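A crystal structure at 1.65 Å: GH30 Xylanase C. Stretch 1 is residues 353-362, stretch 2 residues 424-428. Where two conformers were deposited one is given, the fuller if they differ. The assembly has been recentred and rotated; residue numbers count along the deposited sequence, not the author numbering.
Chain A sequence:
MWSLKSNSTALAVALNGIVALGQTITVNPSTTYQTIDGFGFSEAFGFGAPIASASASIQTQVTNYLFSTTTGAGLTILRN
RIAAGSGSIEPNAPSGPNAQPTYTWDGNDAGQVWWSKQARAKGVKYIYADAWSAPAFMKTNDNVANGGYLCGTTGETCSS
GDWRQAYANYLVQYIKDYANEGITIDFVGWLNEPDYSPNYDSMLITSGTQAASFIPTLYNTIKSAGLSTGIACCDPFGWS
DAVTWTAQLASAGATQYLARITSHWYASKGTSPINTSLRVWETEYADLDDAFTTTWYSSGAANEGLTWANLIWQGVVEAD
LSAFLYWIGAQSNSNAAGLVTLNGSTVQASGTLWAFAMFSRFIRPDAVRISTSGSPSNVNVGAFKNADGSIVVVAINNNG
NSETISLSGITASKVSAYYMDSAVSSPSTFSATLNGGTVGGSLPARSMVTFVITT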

# COMPACT_ATOMS: atom_id res chain seq x y z
N LEU A 353 -12.90 -4.75 1.50
CA LEU A 353 -12.95 -3.27 1.60
C LEU A 353 -13.24 -2.93 3.06
O LEU A 353 -12.62 -1.99 3.61
CB LEU A 353 -14.01 -2.68 0.67
CG LEU A 353 -14.17 -1.16 0.80
CD1 LEU A 353 -13.02 -0.43 0.10
CD2 LEU A 353 -15.50 -0.66 0.34
N TRP A 354 -14.19 -3.61 3.70
CA TRP A 354 -14.61 -3.25 5.08
C TRP A 354 -13.56 -3.69 6.10
O TRP A 354 -13.49 -3.03 7.14
CB TRP A 354 -16.01 -3.83 5.39
CG TRP A 354 -17.05 -3.42 4.39
CD1 TRP A 354 -17.83 -4.25 3.63
CD2 TRP A 354 -17.37 -2.08 3.96
NE1 TRP A 354 -18.61 -3.53 2.79
CE2 TRP A 354 -18.38 -2.19 2.98
CE3 TRP A 354 -16.95 -0.81 4.35
CZ2 TRP A 354 -18.98 -1.09 2.39
CZ3 TRP A 354 -17.54 0.29 3.76
CH2 TRP A 354 -18.50 0.15 2.76
N ALA A 355 -12.76 -4.73 5.83
CA ALA A 355 -11.57 -5.05 6.66
C ALA A 355 -10.63 -3.84 6.63
O ALA A 355 -10.21 -3.41 7.71
CB ALA A 355 -10.87 -6.31 6.18
N PHE A 356 -10.34 -3.29 5.45
CA PHE A 356 -9.47 -2.10 5.33
C PHE A 356 -10.12 -0.95 6.08
O PHE A 356 -9.41 -0.21 6.80
CB PHE A 356 -9.20 -1.75 3.87
CG PHE A 356 -8.03 -2.50 3.28
CD1 PHE A 356 -8.19 -3.76 2.74
CD2 PHE A 356 -6.75 -1.95 3.29
CE1 PHE A 356 -7.13 -4.46 2.22
CE2 PHE A 356 -5.69 -2.65 2.78
CZ PHE A 356 -5.88 -3.89 2.21
N ALA A 357 -11.43 -0.77 5.94
CA ALA A 357 -12.13 0.37 6.55
C ALA A 357 -11.93 0.35 8.07
O ALA A 357 -11.79 1.44 8.64
CB ALA A 357 -13.61 0.31 6.23
N MET A 358 -12.04 -0.82 8.69
CA MET A 358 -12.01 -0.95 10.18
C MET A 358 -10.65 -0.51 10.73
O MET A 358 -10.60 -0.10 11.93
CB MET A 358 -12.36 -2.37 10.64
CG MET A 358 -13.82 -2.73 10.34
SD MET A 358 -15.03 -1.71 11.22
CE MET A 358 -14.72 -2.31 12.87
N PHE A 359 -9.60 -0.45 9.87
CA PHE A 359 -8.29 0.12 10.24
C PHE A 359 -8.20 1.57 9.76
O PHE A 359 -8.03 2.49 10.62
CB PHE A 359 -7.12 -0.66 9.63
CG PHE A 359 -6.89 -2.01 10.22
CD1 PHE A 359 -7.58 -3.11 9.73
CD2 PHE A 359 -5.93 -2.20 11.22
CE1 PHE A 359 -7.33 -4.38 10.24
CE2 PHE A 359 -5.75 -3.46 11.78
CZ PHE A 359 -6.44 -4.54 11.28
N SER A 360 -8.39 1.77 8.46
CA SER A 360 -8.01 3.03 7.76
C SER A 360 -8.92 4.22 8.12
O SER A 360 -8.44 5.37 8.12
CB SER A 360 -7.86 2.81 6.26
OG SER A 360 -7.21 3.93 5.69
N ARG A 361 -10.21 3.99 8.39
CA ARG A 361 -11.12 5.11 8.72
C ARG A 361 -10.59 5.83 9.95
O ARG A 361 -10.76 7.07 10.05
CB ARG A 361 -12.52 4.64 9.12
CG ARG A 361 -13.40 4.18 7.97
CD ARG A 361 -14.80 3.91 8.50
NE ARG A 361 -15.66 3.44 7.45
CZ ARG A 361 -16.96 3.24 7.53
NH1 ARG A 361 -17.58 2.72 6.49
NH2 ARG A 361 -17.60 3.53 8.65
N PHE A 362 -10.05 5.05 10.88
CA PHE A 362 -9.81 5.46 12.27
C PHE A 362 -8.32 5.68 12.57
O PHE A 362 -8.02 6.58 13.38
CB PHE A 362 -10.39 4.38 13.17
CG PHE A 362 -11.82 4.05 12.85
CD1 PHE A 362 -12.80 5.04 12.91
CD2 PHE A 362 -12.16 2.79 12.37
CE1 PHE A 362 -14.11 4.75 12.57
CE2 PHE A 362 -13.48 2.48 12.11
CZ PHE A 362 -14.45 3.47 12.17
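Stretch 2 (424-428) VSSPS

Stretch 2 is a short irregular segment laid against one side of a helix, and the contact is built around a single proline. Stretch 1 enters as helix, begun before Leu353, and its backbone hydrogen bonds include the usual four-residue ones, from Ala357 N to Leu353 O (2.9 Å) and from Arg361 N to Ala357 O (3.0 Å), and three-residue ones such as Phe359 N to Phe356 O (3.1 Å). Against it, stretch 2 runs roughly with the helix and is extended through its later residues: Ser426 lies near -159/170, Pro427 near -52/135 and Ser428 near -133/155, while Ser425, at -91/-13, makes the bend that precedes this run. The backbones come nearest at Trp354 and Ser426, whose CA atoms are 6.4 Å apart, and the two stretches together bury 268 Å².

Leu353 is out of reach, so the contact begins with Trp354. Its CA-to-CB bond points toward stretch 2, and with chi1 at -55° (m) and chi2 at 123° the indole meets three successive residues. Ser426 CB sits over one face of the six-membered ring, 3.7 Å from its centroid and only 12° off the normal, a CH-pi contact; its closest approach to a ring atom is 3.6 Å, from Ser426 CB to Trp354 CZ2. Pro427 CD approaches Trp354 CE3 obliquely at 3.3 Å. Trp354 NE1 and Ser425 O are 3.2 Å apart, but the angle is poor and no hydrogen bond results. The indole works here mainly as a surface for packing.

Ala355 points away and Phe356 is out of reach, as the turn of the helix carries them off the contact. One turn on from Leu353, Ala357 faces stretch 2 again, with Ala357 CB 4.4 Å from Pro427 CG. This is a light touch at the limit of contact, covering very little of the alanine. Met358 starts sideways, yet its side chain, with all three chi angles m, brings its end nearer, and Met358 SD reaches Pro427 CB at 3.6 Å.

Phe359 and Ser360 again lie beyond reach. Arg361 returns toward stretch 2 and extends its side chain, with chi2 and chi3 both t, until Pro427 CB lies over one face of the guanidinium; the closest atoms are Arg361 NH1 and Pro427 CD, 4.0 Å apart. The flat group can thus cover the proline while its edge remains available to polar partners. One of these is water 1, which accepts from Arg361 NH1 at 2.7 Å, donates to Pro427 O at 3.3 Å and is hydrogen-bonded to Ser426 OG at 3.1 Å. This water supplies the polar link between the stretches, which share no direct hydrogen bond.

The rule to be read here is one of spacing. Trp354, Ala357, Met358 and Arg361 recur at intervals of three and four along the sequence and all touch Pro427, the residue most covered in the contact at 105 Å². Packing holds the ring, and one water serves the neighbouring polar atoms.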

# COMPACT_ATOMS: atom_id res chain seq x y z
N VAL A 424 -23.85 -7.69 9.30
CA VAL A 424 -24.05 -6.31 8.78
C VAL A 424 -23.38 -6.19 7.41
O VAL A 424 -22.42 -6.95 7.15
CB VAL A 424 -23.51 -5.27 9.79
CG1 VAL A 424 -24.33 -5.27 11.07
CG2 VAL A 424 -22.03 -5.50 10.14
N SER A 425 -23.86 -5.29 6.56
CA SER A 425 -23.32 -5.13 5.18
C SER A 425 -22.18 -4.11 5.15
O SER A 425 -21.48 -4.04 4.14
CB SER A 425 -24.40 -4.72 4.24
OG SER A 425 -25.01 -3.56 4.76
N SER A 426 -22.00 -3.32 6.21
CA SER A 426 -20.82 -2.43 6.35
C SER A 426 -20.63 -2.10 7.82
O SER A 426 -21.47 -2.45 8.65
CB SER A 426 -20.96 -1.24 5.45
OG SER A 426 -21.85 -0.30 5.97
N PRO A 427 -19.51 -1.46 8.20
CA PRO A 427 -19.24 -1.15 9.61
C PRO A 427 -20.41 -0.40 10.26
O PRO A 427 -21.00 0.49 9.69
CB PRO A 427 -17.94 -0.33 9.53
CG PRO A 427 -17.27 -0.91 8.31
CD PRO A 427 -18.41 -1.05 7.33
N SER A 428 -20.74 -0.84 11.47
CA SER A 428 -22.00 -0.46 12.14
C SER A 428 -21.67 -0.05 13.57
O SER A 428 -20.62 -0.46 14.09
CB SER A 428 -22.98 -1.61 12.11
OG SER A 428 -23.34 -1.91 10.77
O HOH W 1 -20.17 2.16 6.96